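Local coordinates for protein allantoin racemase (Pseudomonas fluorescens, PDB 5LG5) that racemises allantoin, interconverting its two enantiomers, and belongs to a family whose relatives probably do the same to 5-substituted hydantoins, at residues A12-T15 / E16-E20; I55-M58 / D59-A63; V113-L116 / D117-P121; V206-A209 / E210-R214. All blocks are in the same frame, centred on the assembly; numbering follows the deposited sequence.

Contact 1: residues A12-T15 / E16-E20; sequences ASIT and ETIAE
A19 N donates to T15 O over 2.8 Å, the shortest hydrogen bond between residues 12-15 and 16-20, which form the opening turns of helix 12-25. The same i to i+4 pattern runs from E16 N to A12 O, from T17 N to S13 O and from I18 N to I14 O; the last is nearly straight at the hydrogen (165°). S13 O also has the hydroxyl of T17 beside it, with OG1 3.0 Å from that oxygen, although the proton of this hydroxyl has another acceptor within reach. T17 OG1 sits beside its own backbone N (chi1 -59°), which turns it back toward the preceding turn of the helix. On the buried flank, I18 bends over the I14 carbonyl, its CG1 3.2 Å from I14 O. Its end, CD1, then meets the CG2 branch of I14 at 3.8 Å. Both isoleucines lean on strand 2-7, where N7 touches each of them. The T15 hydroxyl bonds outside the turn, to N7 ND2 and T36 OG1, whereas S13 and E16 lie on the exposed flank. Such a two-faced first helix is characteristic of the beta-alpha-beta unit, here strand 2-7, helix 12-25 and strand 31-35.

Contact 2: residues I55-M58 / D59-A63; sequences IAVM and DRVMA
A56 O takes the backbone N-H of R60 at 2.9 Å, and a water donates to the same oxygen from 2.8 Å. That water also donates to D59 OD1, so it ties the aspartate carboxylate back to the carbonyl of the turn before it. D59 CG stands opposite the backbone N about CA-CB (chi1 178°), which carries OD1 to where the water can bridge. The backbone of D59 is held as well, its N donating to I55 O over 2.8 Å with a nearly straight N-H...O angle of 165°. V61 N to V57 O and M62 N to M58 O continue the helical ladder. Side-chain carbon packs against these carbonyls: the CG2 branch of V61 lies 3.2 Å from V57 O, and M62 CG comes equally near M58 O. Between the side chains themselves the touch is lighter, V57 CG1 standing 4.3 Å from V61 CG2. Both valines thus face the same flank of the helix, one turn apart, and their common neighbour is V6.

Farther out, Y38 and F39 lie against D59, and Y38 also borders R60. I55 packs on I55 of the second subunit and M58 on Y51 of that subunit, which brings the edge of this helix into the assembly interface. Within the chain, helix 47-63 meets two elements: V57 and V61 rest on strand 2-7 through V6, while V57, M58 and M62 reach helix 81-87 at L84 and L87.

Contact 3: residues V113-L116 / D117-P121; sequences VTTL and DRTVP
T119 grips L116 O twice, once with its side chain and once with its backbone. The hydroxyl OG1 donates to L116 O at 2.7 Å, in the carbonyl plane and on a lone pair, while T119 N reaches the same oxygen over 3.1 Å from well above that plane. OG1 can do this because it is wedged between the backbone N and carbonyl carbon of its own residue (chi1 72°). With a valine here, the in-plane bond to L116 O would be gone, and the turn would probably be held less firmly by the remaining backbone bond. The T114 hydroxyl is hydrogen-bonded to G179 O.

Apolar contacts flank these bonds. T114 CG2 meets V120 CG2 at 3.7 Å, and L116 CB is touched by T119 CG2 at 4.0 Å and by R118 CG at a similar distance.

The charged ends pair with other chains: D117 forms salt bridges with R223 of the second subunit and K172 of the third, and R118 with E86 of the second.

The turn links strand 110-114 to helix 120-129 in a beta-alpha-beta unit completed by strand 136-141, where V139 and A141 receive V120 and A141 also receives T114.

Contact 4: residues V206-A209 / E210-R214; sequences VTIA and ESLVR
The closing turns of helix 201-214, which packs on strand 70-74 of the N-terminal parallel sheet, hold this contact. V206 and E210, one turn apart, run side by side in the same direction, with V206 CG1 4.2 Å from E210 CD. The glutamate chain is extended beyond CG, and its CG passes 3.4 Å from V206 O. E210 N donates to that same carbonyl, V206 O, over 2.9 Å.

The buried carboxylate is well provided with partners. OE2 accepts from S27 N and shares a hydrogen bond with T30 OG1, while OE1 forms a salt bridge with R214 of the fourth subunit, whose E210 in turn pairs with R214 of this chain. Replacing E210 with an alanine would probably leave that arginine without its charged mate and S27 N without an acceptor.

V206 lies on I72 of strand 70-74 and on A22 and V25 of helix 12-25, while A209 and V213 lie on A70. Within the turn, V213 brings its CG2 branch to 3.3 Å from A209 O, the carbonyl that takes its N-H. On another flank I208 and L212 also run side by side, CG2 of the first 4.2 Å from CD1 of the second, and L212 N donates to I208 O. T207 O is gripped doubly, S211 N at 2.9 Å and S211 OG at 2.5 Å, a length that is unusually short and perhaps not exact, approaching it from opposite faces of the carbonyl plane.

Contacts 1, 2 and 4 are helix turns around the N-terminal parallel sheet, the first two leaning on strand 2-7 and the last on strand 70-74; contact 4 also touches helix 12-25, which carries contact 1. Contact 3 belongs to the other sheet, lies across the chain's centre from contact 4, and is a strand-to-helix turn. Contact 1 is partly buried, with exposed polar residues, whereas the other three are buried. Their chemistry differs: contact 2 is mainly apolar with one bridging water, while contacts 3 and 4 send charged side chains into other subunits. Contacts 2 and 3 meet the second subunit, with centres about 25 Å apart. In contacts 3 and 4 a hydroxyl doubles a backbone bond.

Contact 1: residues A12-T15 / E16-E20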
loop_
_atom_site.group_PDB
_atom_site.type_symbol
_atom_site.label_atom_id
_atom_site.label_comp_id
_atom_site.label_asym_id
_atom_site.label_seq_id
_atom_site.Cartn_x
_atom_site.Cartn_y
_atom_site.Cartn_z
ATOM N N ALA E 12 5.225 -32.859 22.818
ATOM C CA ALA E 12 4.097 -32.857 23.753
ATOM C C ALA E 12 4.328 -31.961 24.969
ATOM O O ALA E 12 3.381 -31.396 25.510
ATOM C CB ALA E 12 3.757 -34.278 24.195
ATOM N N SER E 13 5.584 -31.800 25.382
ATOM C CA SER E 13 5.871 -30.946 26.536
ATOM C C SER E 13 5.504 -29.501 26.211
ATOM O O SER E 13 5.088 -28.732 27.077
ATOM C CB SER E 13 7.337 -31.054 26.970
ATOM O OG SER E 13 8.217 -30.481 26.020
ATOM N N ILE E 14 5.665 -29.122 24.953
ATOM C CA ILE E 14 5.268 -27.786 24.547
ATOM C C ILE E 14 3.738 -27.637 24.556
ATOM O O ILE E 14 3.207 -26.606 24.982
ATOM C CB ILE E 14 5.921 -27.405 23.195
ATOM C CG1 ILE E 14 7.442 -27.301 23.406
ATOM C CG2 ILE E 14 5.329 -26.095 22.648
ATOM C CD1 ILE E 14 8.263 -27.045 22.156
ATOM N N THR E 15 3.036 -28.668 24.098
ATOM C CA THR E 15 1.576 -28.704 24.162
ATOM C C THR E 15 1.083 -28.482 25.595
ATOM O O THR E 15 0.088 -27.794 25.836
ATOM C CB THR E 15 1.023 -30.058 23.661
ATOM O OG1 THR E 15 1.530 -30.347 22.347
ATOM C CG2 THR E 15 -0.511 -30.039 23.635
ATOM N N GLU E 16 1.763 -29.125 26.537
ATOM C CA GLU E 16 1.416 -29.020 27.953
ATOM C C GLU E 16 1.628 -27.601 28.475
ATOM O O GLU E 16 0.781 -27.048 29.174
ATOM C CB GLU E 16 2.233 -30.035 28.756
ATOM C CG GLU E 16 1.709 -31.460 28.643
ATOM C CD GLU E 16 2.439 -32.441 29.555
ATOM O OE1 GLU E 16 3.106 -31.991 30.517
ATOM O OE2 GLU E 16 2.380 -33.663 29.276
ATOM N N THR E 17 2.771 -27.017 28.134
ATOM C CA THR E 17 3.074 -25.654 28.538
ATOM C C THR E 17 2.012 -24.708 27.987
ATOM O O THR E 17 1.490 -23.858 28.705
ATOM C CB THR E 17 4.444 -25.215 28.025
ATOM O OG1 THR E 17 5.454 -26.089 28.539
ATOM C CG2 THR E 17 4.737 -23.782 28.437
ATOM N N ILE E 18 1.683 -24.880 26.708
ATOM C CA ILE E 18 0.689 -24.034 26.058
ATOM C C ILE E 18 -0.659 -24.230 26.730
ATOM O O ILE E 18 -1.375 -23.262 27.017
ATOM C CB ILE E 18 0.587 -24.344 24.546
ATOM C CG1 ILE E 18 1.862 -23.902 23.829
ATOM C CG2 ILE E 18 -0.603 -23.642 23.931
ATOM C CD1 ILE E 18 1.958 -24.411 22.374
ATOM N N ALA E 19 -1.004 -25.489 26.978
ATOM C CA ALA E 19 -2.284 -25.814 27.599
ATOM C C ALA E 19 -2.409 -25.275 29.028
ATOM O O ALA E 19 -3.484 -24.828 29.424
ATOM C CB ALA E 19 -2.521 -27.314 27.569
ATOM N N GLU E 20 -1.325 -25.312 29.803
ATOM C CA GLU E 20 -1.388 -24.761 31.158
ATOM C C GLU E 20 -1.725 -23.281 31.098
ATOM O O GLU E 20 -2.564 -22.786 31.849
ATOM C CB GLU E 20 -0.059 -24.875 31.901
ATOM C CG GLU E 20 0.415 -26.236 32.310
ATOM C CD GLU E 20 1.782 -26.141 32.990
ATOM O OE1 GLU E 20 2.276 -24.999 33.181
ATOM O OE2 GLU E 20 2.357 -27.199 33.328
#

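Contact 2: residues I55-M58 / D59-A63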
loop_
_atom_site.group_PDB
_atom_site.type_symbol
_atom_site.label_atom_id
_atom_site.label_comp_id
_atom_site.label_asym_id
_atom_site.label_seq_id
_atom_site.Cartn_x
_atom_site.Cartn_y
_atom_site.Cartn_z
ATOM N N ILE E 55 -1.104 -29.334 7.679
ATOM C CA ILE E 55 -1.844 -30.567 7.426
ATOM C C ILE E 55 -1.957 -31.407 8.677
ATOM O O ILE E 55 -2.995 -32.006 8.945
ATOM C CB ILE E 55 -1.164 -31.417 6.326
ATOM C CG1 ILE E 55 -1.249 -30.689 5.000
ATOM C CG2 ILE E 55 -1.874 -32.750 6.166
ATOM C CD1 ILE E 55 -2.667 -30.256 4.725
ATOM N N ALA E 56 -0.861 -31.465 9.425
ATOM C CA ALA E 56 -0.827 -32.212 10.677
ATOM C C ALA E 56 -1.888 -31.716 11.643
ATOM O O ALA E 56 -2.597 -32.516 12.249
ATOM C CB ALA E 56 0.552 -32.113 11.307
ATOM N N VAL E 57 -1.991 -30.393 11.781
ATOM C CA VAL E 57 -2.953 -29.791 12.701
ATOM C C VAL E 57 -4.379 -30.082 12.248
ATOM O O VAL E 57 -5.236 -30.470 13.043
ATOM C CB VAL E 57 -2.715 -28.254 12.843
ATOM C CG1 VAL E 57 -3.907 -27.570 13.507
ATOM C CG2 VAL E 57 -1.421 -27.980 13.628
ATOM N N MET E 58 -4.625 -29.893 10.956
ATOM C CA MET E 58 -5.930 -30.197 10.376
ATOM C C MET E 58 -6.311 -31.656 10.614
ATOM O O MET E 58 -7.422 -31.968 11.049
ATOM C CB MET E 58 -5.924 -29.878 8.873
ATOM C CG MET E 58 -6.050 -28.397 8.540
ATOM S SD MET E 58 -6.095 -28.106 6.752
ATOM C CE MET E 58 -4.463 -27.416 6.556
ATOM N N ASP E 59 -5.357 -32.536 10.350
ATOM C CA ASP E 59 -5.510 -33.965 10.615
ATOM C C ASP E 59 -5.881 -34.247 12.083
ATOM O O ASP E 59 -6.839 -34.968 12.384
ATOM C CB ASP E 59 -4.201 -34.677 10.237
ATOM C CG ASP E 59 -4.239 -36.176 10.518
ATOM O OD1 ASP E 59 -3.492 -36.664 11.404
ATOM O OD2 ASP E 59 -5.008 -36.865 9.823
ATOM N N ARG E 60 -5.136 -33.633 12.996
ATOM C CA ARG E 60 -5.315 -33.860 14.435
ATOM C C ARG E 60 -6.683 -33.412 14.921
ATOM O O ARG E 60 -7.316 -34.059 15.755
ATOM C CB ARG E 60 -4.225 -33.128 15.220
ATOM C CG ARG E 60 -4.106 -33.520 16.694
ATOM C CD ARG E 60 -3.986 -35.028 16.886
ATOM N NE ARG E 60 -4.371 -35.481 18.225
ATOM C CZ ARG E 60 -5.613 -35.745 18.626
ATOM N NH1 ARG E 60 -6.645 -35.573 17.809
ATOM N NH2 ARG E 60 -5.822 -36.169 19.863
ATOM N N VAL E 61 -7.125 -32.274 14.409
ATOM C CA VAL E 61 -8.405 -31.715 14.801
ATOM C C VAL E 61 -9.563 -32.548 14.249
ATOM O O VAL E 61 -10.554 -32.794 14.943
ATOM C CB VAL E 61 -8.503 -30.231 14.370
ATOM C CG1 VAL E 61 -9.927 -29.698 14.553
ATOM C CG2 VAL E 61 -7.456 -29.396 15.143
ATOM N N MET E 62 -9.431 -32.968 12.999
ATOM C CA MET E 62 -10.445 -33.821 12.369
ATOM C C MET E 62 -10.536 -35.187 13.052
ATOM O O MET E 62 -11.603 -35.790 13.114
ATOM C CB MET E 62 -10.163 -33.991 10.873
ATOM C CG MET E 62 -10.366 -32.717 10.038
ATOM S SD MET E 62 -11.964 -31.911 10.280
ATOM C CE MET E 62 -11.486 -30.629 11.384
ATOM N N ALA E 63 -9.405 -35.684 13.528
ATOM C CA ALA E 63 -9.371 -36.934 14.293
ATOM C C ALA E 63 -9.992 -36.838 15.687
ATOM O O ALA E 63 -10.277 -37.862 16.302
ATOM C CB ALA E 63 -7.943 -37.452 14.393
HETATM O O HOH W 1 -1.848 -35.065 13.070
#

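Contact 3: residues V113-L116 / D117-P121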
loop_
_atom_site.group_PDB
_atom_site.type_symbol
_atom_site.label_atom_id
_atom_site.label_comp_id
_atom_site.label_asym_id
_atom_site.label_seq_id
_atom_site.Cartn_x
_atom_site.Cartn_y
_atom_site.Cartn_z
ATOM N N VAL E 113 8.473 -10.620 18.774
ATOM C CA VAL E 113 9.783 -11.205 18.994
ATOM C C VAL E 113 9.661 -12.694 18.794
ATOM O O VAL E 113 8.914 -13.359 19.508
ATOM C CB VAL E 113 10.346 -10.927 20.398
ATOM C CG1 VAL E 113 11.659 -11.674 20.570
ATOM C CG2 VAL E 113 10.530 -9.424 20.619
ATOM N N THR E 114 10.366 -13.224 17.805
ATOM C CA THR E 114 10.263 -14.652 17.543
ATOM C C THR E 114 11.591 -15.324 17.861
ATOM O O THR E 114 12.461 -14.731 18.522
ATOM C CB THR E 114 9.788 -14.954 16.078
ATOM O OG1 THR E 114 9.533 -16.357 15.909
ATOM C CG2 THR E 114 10.808 -14.490 15.050
ATOM N N THR E 115 11.723 -16.560 17.387
ATOM C CA THR E 115 12.866 -17.416 17.655
ATOM C C THR E 115 13.986 -17.205 16.654
ATOM O O THR E 115 14.935 -16.457 16.904
ATOM C CB THR E 115 12.426 -18.877 17.577
ATOM O OG1 THR E 115 11.602 -19.053 16.409
ATOM C CG2 THR E 115 11.629 -19.243 18.822
ATOM N N LEU E 116 13.872 -17.886 15.519
ATOM C CA LEU E 116 14.887 -17.834 14.483
ATOM C C LEU E 116 14.629 -16.759 13.435
ATOM O O LEU E 116 13.477 -16.426 13.116
ATOM C CB LEU E 116 15.011 -19.195 13.810
ATOM C CG LEU E 116 15.512 -20.308 14.745
ATOM C CD1 LEU E 116 15.739 -21.589 13.962
ATOM C CD2 LEU E 116 16.776 -19.890 15.469
ATOM N N ASP E 117 15.712 -16.220 12.902
ATOM C CA ASP E 117 15.651 -15.224 11.858
ATOM C C ASP E 117 14.895 -15.738 10.637
ATOM O O ASP E 117 14.156 -15.005 9.988
ATOM C CB ASP E 117 17.065 -14.791 11.476
ATOM C CG ASP E 117 17.083 -13.894 10.265
ATOM O OD1 ASP E 117 16.591 -12.744 10.366
ATOM O OD2 ASP E 117 17.555 -14.365 9.197
ATOM N N ARG E 118 15.044 -17.021 10.346
ATOM C CA ARG E 118 14.421 -17.568 9.145
ATOM C C ARG E 118 12.909 -17.666 9.244
ATOM O O ARG E 118 12.239 -17.877 8.230
ATOM C CB ARG E 118 15.035 -18.914 8.793
ATOM C CG ARG E 118 14.703 -20.022 9.781
ATOM C CD ARG E 118 15.270 -21.356 9.302
ATOM N NE ARG E 118 14.561 -21.826 8.115
ATOM C CZ ARG E 118 14.995 -22.774 7.291
ATOM N NH1 ARG E 118 16.166 -23.361 7.496
ATOM N NH2 ARG E 118 14.254 -23.121 6.244
ATOM N N THR E 119 12.381 -17.524 10.462
ATOM C CA THR E 119 10.943 -17.569 10.666
ATOM C C THR E 119 10.317 -16.188 10.539
ATOM O O THR E 119 9.108 -16.081 10.368
ATOM C CB THR E 119 10.554 -18.150 12.050
ATOM O OG1 THR E 119 10.863 -17.198 13.077
ATOM C CG2 THR E 119 11.304 -19.441 12.312
ATOM N N VAL E 120 11.153 -15.148 10.589
ATOM C CA VAL E 120 10.684 -13.759 10.535
ATOM C C VAL E 120 9.860 -13.438 9.275
ATOM O O VAL E 120 8.757 -12.882 9.378
ATOM C CB VAL E 120 11.859 -12.759 10.701
ATOM C CG1 VAL E 120 11.468 -11.354 10.208
ATOM C CG2 VAL E 120 12.308 -12.723 12.150
ATOM N N PRO E 121 10.383 -13.789 8.081
ATOM C CA PRO E 121 9.558 -13.479 6.905
ATOM C C PRO E 121 8.246 -14.272 6.862
ATOM O O PRO E 121 7.261 -13.782 6.307
ATOM C CB PRO E 121 10.478 -13.819 5.716
ATOM C CG PRO E 121 11.545 -14.703 6.275
ATOM C CD PRO E 121 11.733 -14.251 7.700
#

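Contact 4: residues V206-A209 / E210-R214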
loop_
_atom_site.group_PDB
_atom_site.type_symbol
_atom_site.label_atom_id
_atom_site.label_comp_id
_atom_site.label_asym_id
_atom_site.label_seq_id
_atom_site.Cartn_x
_atom_site.Cartn_y
_atom_site.Cartn_z
ATOM N N VAL E 206 -7.207 -17.558 23.727
ATOM C CA VAL E 206 -8.239 -18.163 24.569
ATOM C C VAL E 206 -9.392 -17.211 24.769
ATOM O O VAL E 206 -10.552 -17.589 24.601
ATOM C CB VAL E 206 -7.696 -18.588 25.947
ATOM C CG1 VAL E 206 -8.842 -19.001 26.875
ATOM C CG2 VAL E 206 -6.699 -19.715 25.780
ATOM N N THR E 207 -9.074 -15.976 25.140
ATOM C CA THR E 207 -10.123 -14.992 25.402
ATOM C C THR E 207 -10.892 -14.687 24.126
ATOM O O THR E 207 -12.109 -14.498 24.149
ATOM C CB THR E 207 -9.583 -13.680 26.007
ATOM O OG1 THR E 207 -8.826 -12.969 25.019
ATOM C CG2 THR E 207 -8.716 -13.960 27.245
ATOM N N ILE E 208 -10.181 -14.647 23.006
ATOM C CA ILE E 208 -10.845 -14.358 21.745
ATOM C C ILE E 208 -11.800 -15.499 21.377
ATOM O O ILE E 208 -12.973 -15.259 21.073
ATOM C CB ILE E 208 -9.826 -14.072 20.622
ATOM C CG1 ILE E 208 -9.100 -12.753 20.908
ATOM C CG2 ILE E 208 -10.522 -13.998 19.263
ATOM C CD1 ILE E 208 -7.920 -12.474 19.982
ATOM N N ALA E 209 -11.326 -16.739 21.458
ATOM C CA ALA E 209 -12.183 -17.891 21.164
ATOM C C ALA E 209 -13.418 -17.935 22.062
ATOM O O ALA E 209 -14.541 -18.164 21.581
ATOM C CB ALA E 209 -11.382 -19.208 21.272
ATOM N N GLU E 210 -13.217 -17.724 23.366
ATOM C CA GLU E 210 -14.341 -17.686 24.313
ATOM C C GLU E 210 -15.310 -16.604 23.909
ATOM O O GLU E 210 -16.537 -16.792 23.957
ATOM C CB GLU E 210 -13.852 -17.396 25.733
ATOM C CG GLU E 210 -13.245 -18.574 26.466
ATOM C CD GLU E 210 -12.813 -18.187 27.862
ATOM O OE1 GLU E 210 -12.675 -16.968 28.098
ATOM O OE2 GLU E 210 -12.600 -19.079 28.711
ATOM N N SER E 211 -14.752 -15.453 23.536
ATOM C CA SER E 211 -15.565 -14.316 23.155
ATOM C C SER E 211 -16.452 -14.637 21.954
ATOM O O SER E 211 -17.653 -14.351 21.958
ATOM C CB SER E 211 -14.666 -13.126 22.851
ATOM O OG SER E 211 -13.948 -12.768 24.016
ATOM N N LEU E 212 -15.851 -15.248 20.937
ATOM C CA LEU E 212 -16.565 -15.597 19.713
ATOM C C LEU E 212 -17.703 -16.570 20.022
ATOM O O LEU E 212 -18.817 -16.416 19.513
ATOM C CB LEU E 212 -15.596 -16.177 18.665
ATOM C CG LEU E 212 -14.549 -15.195 18.111
ATOM C CD1 LEU E 212 -13.577 -15.926 17.157
ATOM C CD2 LEU E 212 -15.239 -14.011 17.392
ATOM N N VAL E 213 -17.417 -17.573 20.851
ATOM C CA VAL E 213 -18.454 -18.506 21.268
ATOM C C VAL E 213 -19.556 -17.764 22.033
ATOM O O VAL E 213 -20.748 -17.928 21.735
ATOM C CB VAL E 213 -17.878 -19.649 22.130
ATOM C CG1 VAL E 213 -19.011 -20.547 22.656
ATOM C CG2 VAL E 213 -16.872 -20.475 21.326
ATOM N N ARG E 214 -19.152 -16.917 22.988
ATOM C CA ARG E 214 -20.129 -16.163 23.787
ATOM C C ARG E 214 -21.023 -15.260 22.965
ATOM O O ARG E 214 -22.178 -15.042 23.323
ATOM C CB ARG E 214 -19.455 -15.308 24.858
ATOM C CG ARG E 214 -19.019 -16.067 26.094
ATOM C CD ARG E 214 -18.849 -15.098 27.261
ATOM N NE ARG E 214 -17.619 -14.329 27.179
ATOM C CZ ARG E 214 -17.513 -13.017 27.383
ATOM N NH1 ARG E 214 -18.571 -12.274 27.679
ATOM N NH2 ARG E 214 -16.324 -12.445 27.279
#